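Local coordinates for hypothetical protein, IPT/TIG domain protein (Bacteroides ovatus, PDB 4HW6) that is of uncharacterised function but, as an IPT/TIG-domain and six-bladed beta-propeller protein, may act as an auxiliary nutrient-binding, possibly carbohydrate-binding, protein, at residues 18-23 against 41-46; 12-17 against 92-97; 202-207 against 226-231. All coordinates share one frame; numbering follows the deposited sequence.

In the fold
Contacts 1 and 2 share one end of the IPT/TIG domain, their centres about 7 Å apart, and reach the same mixed sheet; contact 3 lies on the propeller, its centre about 74 Å from either. Contact 1 is partly buried and joins neighbouring strands through paired backbone bonds, a buried Asn and a Phe. Contact 2 is a surface contact in which the N-terminal segment lays a Phe against edge strand 93-98, largely by apolar touch; Asn-42 and Glu-19 of contact 1 link to it by polar bonds. Contact 3, also at the surface, joins two propeller loops with a single backbone hydrogen bond, a long salt bridge and waters.

Contact 1 of 3, residues 18-23 against 41-46; sequences EEIVVE and RNFGND
Arg-41 O is held from two directions: the backbone N-H of Val-21 donates to it at N to O 3.2 Å, and the CA-H of Ile-20 comes in as a weaker second contact, CA to O 3.5 Å. The N-H bond lies in the carbonyl plane on a lone pair. Its return partner, from Arg-41 N to Val-21 O at 2.9 Å, is as straight (159°) and also uses a lone pair. Together they make Val-21 and Arg-41 a hydrogen-bonded antiparallel pair, where strands 21-30 and 35-41 of the immunoglobulin-like IPT/TIG domain form a hairpin. The two side chains lie on the same face of the sheet, CB of Val-21 against CB and CG of Arg-41; the rest of the arginine bends at chi2 and chi3 and leads away.

Beyond the pair, Asn-42 adopts a left-handed backbone conformation (phi 72°) and turns its side chain back toward 18-23. With CG anti to the backbone N (chi1 -159°), CB packs on Glu-19 O and ND2 comes to 2.9 Å from Glu-18 O. The other end of this buried carboxamide, OD1, accepts from Asn-15 N, so the side chain ties the N-terminal segment in as well.

Phe-43 swings its ring beside the start of strand 21-30. Ile-20 CG2 meets the ring edge near its plane, 3.8 Å from CE1, the two side chains crossing obliquely, while CE1 also leans on Val-21 O and, more loosely, on Val-22 CG2. Val-84 of strand 82-87 packs on Val-22 and Phe-43. Less comfortable is Asn-42 O: it is buried without a polar partner, and Ile-20 CG1 presses on it at 3.3 Å.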
loop_
_atom_site.group_PDB
_atom_site.type_symbol
_atom_site.label_atom_id
_atom_site.label_comp_id
_atom_site.label_asym_id
_atom_site.label_seq_id
_atom_site.Cartn_x
_atom_site.Cartn_y
_atom_site.Cartn_z
ATOM N N GLU A 18 22.644 23.045 37.413
ATOM C CA GLU A 18 21.201 22.829 37.453
ATOM C C GLU A 18 20.733 21.973 36.287
ATOM O O GLU A 18 21.331 21.992 35.217
ATOM C CB GLU A 18 20.464 24.164 37.381
ATOM C CG GLU A 18 20.702 25.096 38.559
ATOM C CD GLU A 18 19.780 26.306 38.531
ATOM O OE1 GLU A 18 19.147 26.572 37.476
ATOM O OE2 GLU A 18 19.677 26.990 39.571
ATOM N N GLU A 19 19.636 21.252 36.500
ATOM C CA GLU A 19 19.037 20.442 35.443
ATOM C C GLU A 19 18.315 21.327 34.432
ATOM O O GLU A 19 17.928 22.457 34.740
ATOM C CB GLU A 19 18.055 19.423 36.036
ATOM C CG GLU A 19 18.693 18.392 36.960
ATOM C CD GLU A 19 19.878 17.672 36.318
ATOM O OE1 GLU A 19 19.678 16.984 35.293
ATOM O OE2 GLU A 19 21.011 17.795 36.838
ATOM N N ILE A 20 18.158 20.824 33.215
ATOM C CA ILE A 20 17.262 21.467 32.264
ATOM C C ILE A 20 15.859 20.911 32.511
ATOM O O ILE A 20 15.650 19.698 32.519
ATOM C CB ILE A 20 17.713 21.243 30.816
ATOM C CG1 ILE A 20 19.009 22.003 30.556
ATOM C CG2 ILE A 20 16.625 21.672 29.837
ATOM C CD1 ILE A 20 19.647 21.683 29.217
ATOM N N VAL A 21 14.907 21.806 32.738
ATOM C CA VAL A 21 13.517 21.424 32.964
ATOM C C VAL A 21 12.706 21.898 31.769
ATOM O O VAL A 21 12.830 23.047 31.347
ATOM C CB VAL A 21 12.950 22.053 34.247
ATOM C CG1 VAL A 21 11.548 21.525 34.512
ATOM C CG2 VAL A 21 13.873 21.766 35.428
ATOM N N VAL A 22 11.934 20.994 31.178
ATOM C CA VAL A 22 11.048 21.369 30.101
ATOM C C VAL A 22 9.642 21.269 30.697
ATOM O O VAL A 22 9.151 20.167 30.965
ATOM C CB VAL A 22 11.241 20.465 28.860
ATOM C CG1 VAL A 22 10.442 21.014 27.682
ATOM C CG2 VAL A 22 12.729 20.350 28.506
ATOM N N GLU A 23 9.032 22.425 30.961
ATOM C CA GLU A 23 7.752 22.491 31.669
ATOM C C GLU A 23 6.591 22.278 30.723
ATOM O O GLU A 23 5.697 21.485 30.992
ATOM C CB GLU A 23 7.587 23.841 32.372
ATOM N N ARG A 41 13.262 25.699 32.347
ATOM C CA ARG A 41 14.389 26.315 33.057
ATOM C C ARG A 41 15.732 25.900 32.479
ATOM O O ARG A 41 15.918 24.745 32.102
ATOM C CB ARG A 41 14.396 25.950 34.558
ATOM C CG ARG A 41 13.065 26.069 35.293
ATOM C CD ARG A 41 13.197 26.922 36.546
ATOM N NE ARG A 41 13.164 28.346 36.201
ATOM C CZ ARG A 41 13.439 29.348 37.037
ATOM N NH1 ARG A 41 13.368 30.604 36.598
ATOM N NH2 ARG A 41 13.793 29.108 38.300
ATOM N N ASN A 42 16.671 26.847 32.464
ATOM C CA ASN A 42 18.096 26.575 32.238
ATOM C C ASN A 42 18.426 26.204 30.792
ATOM O O ASN A 42 19.251 25.329 30.535
ATOM C CB ASN A 42 18.617 25.514 33.231
ATOM C CG ASN A 42 20.132 25.558 33.413
ATOM O OD1 ASN A 42 20.765 26.605 33.257
ATOM N ND2 ASN A 42 20.714 24.418 33.753
ATOM N N PHE A 43 17.776 26.892 29.853
ATOM C CA PHE A 43 18.026 26.715 28.421
ATOM C C PHE A 43 19.235 27.528 27.949
ATOM O O PHE A 43 19.729 27.327 26.830
ATOM C CB PHE A 43 16.812 27.151 27.583
ATOM C CG PHE A 43 15.540 26.357 27.821
ATOM C CD1 PHE A 43 15.523 25.178 28.543
ATOM C CD2 PHE A 43 14.344 26.817 27.290
ATOM C CE1 PHE A 43 14.346 24.476 28.732
ATOM C CE2 PHE A 43 13.159 26.117 27.471
ATOM C CZ PHE A 43 13.155 24.947 28.207
ATOM N N GLY A 44 19.687 28.454 28.787
ATOM C CA GLY A 44 20.814 29.319 28.457
ATOM C C GLY A 44 20.363 30.438 27.539
ATOM O O GLY A 44 19.172 30.586 27.277
ATOM N N ASN A 45 21.317 31.231 27.062
ATOM C CA ASN A 45 21.015 32.383 26.205
ATOM C C ASN A 45 21.815 32.382 24.902
ATOM O O ASN A 45 22.036 33.433 24.305
ATOM C CB ASN A 45 21.244 33.691 26.974
ATOM C CG ASN A 45 22.694 33.891 27.388
ATOM O OD1 ASN A 45 23.603 33.295 26.815
ATOM N ND2 ASN A 45 22.913 34.732 28.391
ATOM N N ASP A 46 22.235 31.199 24.469
ATOM C CA ASP A 46 23.031 31.038 23.256
ATOM C C ASP A 46 22.363 30.018 22.337
ATOM O O ASP A 46 22.319 28.825 22.653
ATOM C CB ASP A 46 24.450 30.591 23.627
ATOM C CG ASP A 46 25.416 30.648 22.455
ATOM O OD1 ASP A 46 24.959 30.662 21.289
ATOM O OD2 ASP A 46 26.641 30.666 22.708
#

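Contact 2 of 3, residues 12-17 against 92-97; sequences TPFNPK and AELKSG
Phe-14 carries CG anti to its backbone N (chi1 175°), which sends the ring out toward 92-97, while Lys-95 sets CG anti to its carbonyl carbon and then bends sharply at chi2 (-76°). The two side chains cross at about a right angle. Lys-95 CG arrives at the ring edge, in plane, 3.6 Å from Phe-14 CZ, and Leu-94 CD1 reaches the neighbouring CE2 at 3.9 Å. Both residues can meet one ring because Leu-94 and Lys-95 form a classic beta bulge facing Val-86, so that consecutive side chains point toward the same segment.

Past its bend the lysine is extended, and its CE comes to 3.2 Å from Pro-16 O. Its ammonium goes on to a salt bridge with Glu-19 OE2. An Asx turn shapes the approaching segment: Asn-15 OD1 accepts from Lys-17 N at 2.9 Å, the donor standing above the carbonyl plane.

In the IPT/TIG domain this lays the chain leading into strand 21-30 over edge strand 93-98, with Phe-14 reaching across to Ile-20 and to Val-86 of the adjacent strand 82-87.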
loop_
_atom_site.group_PDB
_atom_site.type_symbol
_atom_site.label_atom_id
_atom_site.label_comp_id
_atom_site.label_asym_id
_atom_site.label_seq_id
_atom_site.Cartn_x
_atom_site.Cartn_y
_atom_site.Cartn_z
ATOM N N THR A 12 18.822 34.464 30.936
ATOM C CA THR A 12 19.766 33.911 31.923
ATOM C C THR A 12 20.819 32.985 31.281
ATOM O O THR A 12 20.471 32.138 30.457
ATOM C CB THR A 12 19.032 33.081 33.001
ATOM O OG1 THR A 12 17.740 33.648 33.256
ATOM C CG2 THR A 12 19.844 33.032 34.295
ATOM N N PRO A 13 22.109 33.148 31.654
ATOM C CA PRO A 13 23.151 32.218 31.189
ATOM C C PRO A 13 22.937 30.794 31.723
ATOM O O PRO A 13 22.417 30.614 32.830
ATOM C CB PRO A 13 24.452 32.815 31.755
ATOM C CG PRO A 13 24.135 34.227 32.093
ATOM C CD PRO A 13 22.677 34.266 32.434
ATOM N N PHE A 14 23.323 29.795 30.930
ATOM C CA PHE A 14 23.209 28.393 31.329
ATOM C C PHE A 14 23.984 28.124 32.629
ATOM O O PHE A 14 25.116 28.569 32.780
ATOM C CB PHE A 14 23.726 27.489 30.204
ATOM C CG PHE A 14 23.754 26.036 30.564
ATOM C CD1 PHE A 14 22.577 25.317 30.679
ATOM C CD2 PHE A 14 24.961 25.389 30.799
ATOM C CE1 PHE A 14 22.603 23.976 31.021
ATOM C CE2 PHE A 14 24.992 24.051 31.141
ATOM C CZ PHE A 14 23.810 23.344 31.253
ATOM N N ASN A 15 23.351 27.422 33.568
ATOM C CA ASN A 15 23.983 27.047 34.833
ATOM C C ASN A 15 24.251 25.544 34.816
ATOM O O ASN A 15 23.306 24.750 34.876
ATOM C CB ASN A 15 23.086 27.406 36.021
ATOM C CG ASN A 15 23.763 27.162 37.368
ATOM O OD1 ASN A 15 24.728 26.392 37.476
ATOM N ND2 ASN A 15 23.261 27.828 38.405
ATOM N N PRO A 16 25.537 25.145 34.740
ATOM C CA PRO A 16 25.849 23.711 34.627
ATOM C C PRO A 16 25.550 22.888 35.890
ATOM O O PRO A 16 25.532 21.659 35.834
ATOM C CB PRO A 16 27.346 23.696 34.291
ATOM C CG PRO A 16 27.878 25.006 34.759
ATOM C CD PRO A 16 26.745 25.992 34.707
ATOM N N LYS A 17 25.305 23.558 37.015
ATOM C CA LYS A 17 24.919 22.868 38.233
ATOM C C LYS A 17 23.482 22.386 38.209
ATOM O O LYS A 17 23.141 21.453 38.933
ATOM C CB LYS A 17 25.081 23.777 39.444
ATOM C CG LYS A 17 26.502 24.244 39.679
ATOM C CD LYS A 17 26.562 25.250 40.818
ATOM C CE LYS A 17 25.895 24.728 42.077
ATOM N NZ LYS A 17 26.267 25.514 43.296
ATOM N N ALA A 92 29.981 18.908 23.196
ATOM C CA ALA A 92 29.488 17.740 23.930
ATOM C C ALA A 92 28.314 18.162 24.827
ATOM O O ALA A 92 28.321 19.257 25.389
ATOM C CB ALA A 92 30.605 17.118 24.762
ATOM N N GLU A 93 27.317 17.286 24.951
ATOM C CA GLU A 93 26.100 17.571 25.714
ATOM C C GLU A 93 26.420 17.694 27.200
ATOM O O GLU A 93 27.038 16.808 27.780
ATOM C CB GLU A 93 25.065 16.464 25.488
ATOM C CG GLU A 93 23.749 16.636 26.236
ATOM C CD GLU A 93 22.759 15.516 25.925
ATOM O OE1 GLU A 93 22.263 15.443 24.777
ATOM O OE2 GLU A 93 22.480 14.703 26.828
ATOM N N LEU A 94 26.002 18.808 27.798
ATOM C CA LEU A 94 26.190 19.050 29.225
ATOM C C LEU A 94 24.976 18.571 30.018
ATOM O O LEU A 94 25.120 17.891 31.041
ATOM C CB LEU A 94 26.422 20.543 29.466
ATOM C CG LEU A 94 27.803 21.036 29.029
ATOM C CD1 LEU A 94 27.838 22.556 29.010
ATOM C CD2 LEU A 94 28.875 20.464 29.948
ATOM N N LYS A 95 23.785 18.949 29.544
ATOM C CA LYS A 95 22.522 18.578 30.178
ATOM C C LYS A 95 21.438 18.404 29.120
ATOM O O LYS A 95 21.512 18.973 28.035
ATOM C CB LYS A 95 22.036 19.671 31.143
ATOM C CG LYS A 95 22.911 19.986 32.333
ATOM C CD LYS A 95 22.814 18.942 33.426
ATOM C CE LYS A 95 23.668 19.345 34.610
ATOM N NZ LYS A 95 23.453 18.434 35.760
ATOM N N SER A 96 20.412 17.642 29.470
ATOM C CA SER A 96 19.208 17.582 28.681
ATOM C C SER A 96 18.024 17.324 29.590
ATOM O O SER A 96 18.161 16.763 30.671
ATOM C CB SER A 96 19.301 16.483 27.625
ATOM O OG SER A 96 19.327 15.210 28.241
ATOM N N GLY A 97 16.861 17.754 29.132
ATOM C CA GLY A 97 15.601 17.490 29.809
ATOM C C GLY A 97 14.555 17.150 28.767
ATOM O O GLY A 97 14.694 17.517 27.598
#

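Contact 3 of 3, residues 202-207 against 226-231; sequences SSDTNT and NARGAK
The guanidinium of Arg-228 has Ser-202 O over one face, 3.0 Å above its plane and offset toward the rim, and Asp-204 OD2 at its edge. The serine carbonyl is near NE but badly angled for a hydrogen bond, so it rests on the face. At the edge the salt bridge is a long one, Asp-204 OD2 to Arg-228 NH1 3.6 Å, with carboxylate and guanidinium planes 47° apart. Water 1 reinforces it, taking the N-H of Asp-204, donating to OD2 and accepting weakly from NH1. The arginine is extended from CG to NE and crosses the aspartate obliquely, Asp-204 OD1 coming within 3.2 Å of Arg-228 CB.

Asp-204 sits in a type I turn from Ser-203 to Asn-206. An ST turn within it fixes the start, Ser-203 OG accepting from Thr-205 N at 3.1 Å. At the far end Ala-227 N donates to Asn-206 O over 3.3 Å (147°), in the carbonyl plane. Thr-207 and Asn-226 form a non-hydrogen-bonded antiparallel pair with diverging side chains, where strands 207-212 and 221-226 meet. The Asn-226 side chain lies against the turn, CB touching Asn-206 O and Asp-204 O, and OD1 accepts from waters 2 and 3; the latter also bonds Thr-207 OG1.

Both segments belong to connections of the beta-propeller. Residues 202-207 join strands 195-199 and 207-212 within one four-stranded sheet, while 226-231 leave its edge strand 221-226 for strand 234-235 of the next, and Gly-229 bonds through its backbone to Gln-201 and to Tyr-247, in the loop between strands 242-244 and 251-255.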
loop_
_atom_site.group_PDB
_atom_site.type_symbol
_atom_site.label_atom_id
_atom_site.label_comp_id
_atom_site.label_asym_id
_atom_site.label_seq_id
_atom_site.Cartn_x
_atom_site.Cartn_y
_atom_site.Cartn_z
ATOM N N SER A 202 -5.381 -18.912 -24.569
ATOM C CA SER A 202 -6.636 -19.382 -25.176
ATOM C C SER A 202 -6.773 -20.876 -25.445
ATOM O O SER A 202 -7.737 -21.288 -26.126
ATOM C CB SER A 202 -6.889 -18.584 -26.456
ATOM O OG SER A 202 -5.948 -18.879 -27.469
ATOM N N SER A 203 -5.869 -21.700 -24.908
ATOM C CA SER A 203 -5.913 -23.151 -25.115
ATOM C C SER A 203 -6.191 -23.926 -23.822
ATOM O O SER A 203 -5.509 -23.730 -22.814
ATOM C CB SER A 203 -4.602 -23.661 -25.712
ATOM O OG SER A 203 -4.611 -25.080 -25.744
ATOM N N ASP A 204 -7.171 -24.828 -23.874
ATOM C CA ASP A 204 -7.455 -25.731 -22.746
ATOM C C ASP A 204 -6.339 -26.733 -22.501
ATOM O O ASP A 204 -6.281 -27.321 -21.434
ATOM C CB ASP A 204 -8.764 -26.506 -22.962
ATOM C CG ASP A 204 -9.994 -25.628 -22.864
ATOM O OD1 ASP A 204 -10.188 -24.979 -21.817
ATOM O OD2 ASP A 204 -10.787 -25.597 -23.838
ATOM N N THR A 205 -5.450 -26.930 -23.467
ATOM C CA THR A 205 -4.409 -27.920 -23.346
ATOM C C THR A 205 -3.025 -27.320 -23.061
ATOM O O THR A 205 -2.010 -28.026 -23.129
ATOM C CB THR A 205 -4.356 -28.788 -24.619
ATOM O OG1 THR A 205 -4.101 -27.951 -25.766
ATOM C CG2 THR A 205 -5.675 -29.549 -24.801
ATOM N N ASN A 206 -2.994 -26.037 -22.744
ATOM C CA ASN A 206 -1.767 -25.331 -22.399
ATOM C C ASN A 206 -1.830 -24.787 -20.965
ATOM O O ASN A 206 -2.911 -24.551 -20.406
ATOM C CB ASN A 206 -1.524 -24.194 -23.398
ATOM C CG ASN A 206 -1.110 -24.693 -24.777
ATOM O OD1 ASN A 206 -0.544 -25.761 -24.914
ATOM N ND2 ASN A 206 -1.335 -23.875 -25.790
ATOM N N THR A 207 -0.642 -24.548 -20.404
ATOM C CA THR A 207 -0.484 -24.157 -19.014
ATOM C C THR A 207 -1.134 -22.815 -18.752
ATOM O O THR A 207 -0.966 -21.862 -19.512
ATOM C CB THR A 207 1.010 -24.100 -18.623
ATOM O OG1 THR A 207 1.606 -25.387 -18.872
ATOM C CG2 THR A 207 1.204 -23.682 -17.149
ATOM N N ASN A 226 -2.961 -26.864 -16.559
ATOM C CA ASN A 226 -3.596 -26.261 -17.718
ATOM C C ASN A 226 -4.844 -25.506 -17.316
ATOM O O ASN A 226 -5.605 -25.937 -16.436
ATOM C CB ASN A 226 -4.008 -27.328 -18.731
ATOM C CG ASN A 226 -2.842 -28.087 -19.301
ATOM O OD1 ASN A 226 -1.695 -27.618 -19.288
ATOM N ND2 ASN A 226 -3.129 -29.280 -19.822
ATOM N N ALA A 227 -5.069 -24.367 -17.959
ATOM C CA ALA A 227 -6.278 -23.603 -17.708
ATOM C C ALA A 227 -6.318 -22.560 -18.805
ATOM O O ALA A 227 -5.358 -21.835 -19.012
ATOM C CB ALA A 227 -6.233 -22.923 -16.350
ATOM N N ARG A 228 -7.437 -22.529 -19.507
ATOM C CA ARG A 228 -7.692 -21.545 -20.518
ATOM C C ARG A 228 -8.380 -20.324 -19.941
ATOM O O ARG A 228 -9.331 -20.424 -19.153
ATOM C CB ARG A 228 -8.567 -22.198 -21.577
ATOM C CG ARG A 228 -9.084 -21.249 -22.628
ATOM C CD ARG A 228 -9.814 -22.034 -23.682
ATOM N NE ARG A 228 -10.376 -21.130 -24.667
ATOM C CZ ARG A 228 -10.899 -21.538 -25.818
ATOM N NH1 ARG A 228 -10.953 -22.835 -26.115
ATOM N NH2 ARG A 228 -11.400 -20.648 -26.670
ATOM N N GLY A 229 -7.945 -19.141 -20.374
ATOM C CA GLY A 229 -8.546 -17.888 -19.919
ATOM C C GLY A 229 -8.509 -17.633 -18.427
ATOM O O GLY A 229 -9.451 -17.030 -17.872
ATOM N N ALA A 230 -7.441 -18.076 -17.775
ATOM C CA ALA A 230 -7.293 -17.872 -16.335
ATOM C C ALA A 230 -6.992 -16.426 -15.997
ATOM O O ALA A 230 -6.193 -15.761 -16.701
ATOM C CB ALA A 230 -6.237 -18.824 -15.746
ATOM N N LYS A 231 -7.587 -15.950 -14.889
ATOM C CA LYS A 231 -7.568 -14.525 -14.537
ATOM C C LYS A 231 -6.927 -14.125 -13.204
ATOM O O LYS A 231 -6.524 -12.977 -13.031
ATOM C CB LYS A 231 -9.004 -13.993 -14.512
ATOM C CG LYS A 231 -9.752 -14.101 -15.827
ATOM C CD LYS A 231 -9.048 -13.354 -16.944
ATOM C CE LYS A 231 -9.901 -13.248 -18.198
ATOM N NZ LYS A 231 -9.274 -12.281 -19.141
HETATM O O HOH W 1 -8.815 -25.033 -26.100
HETATM O O HOH W 2 0.527 -28.221 -20.913
HETATM O O HOH W 3 0.162 -27.293 -17.340
#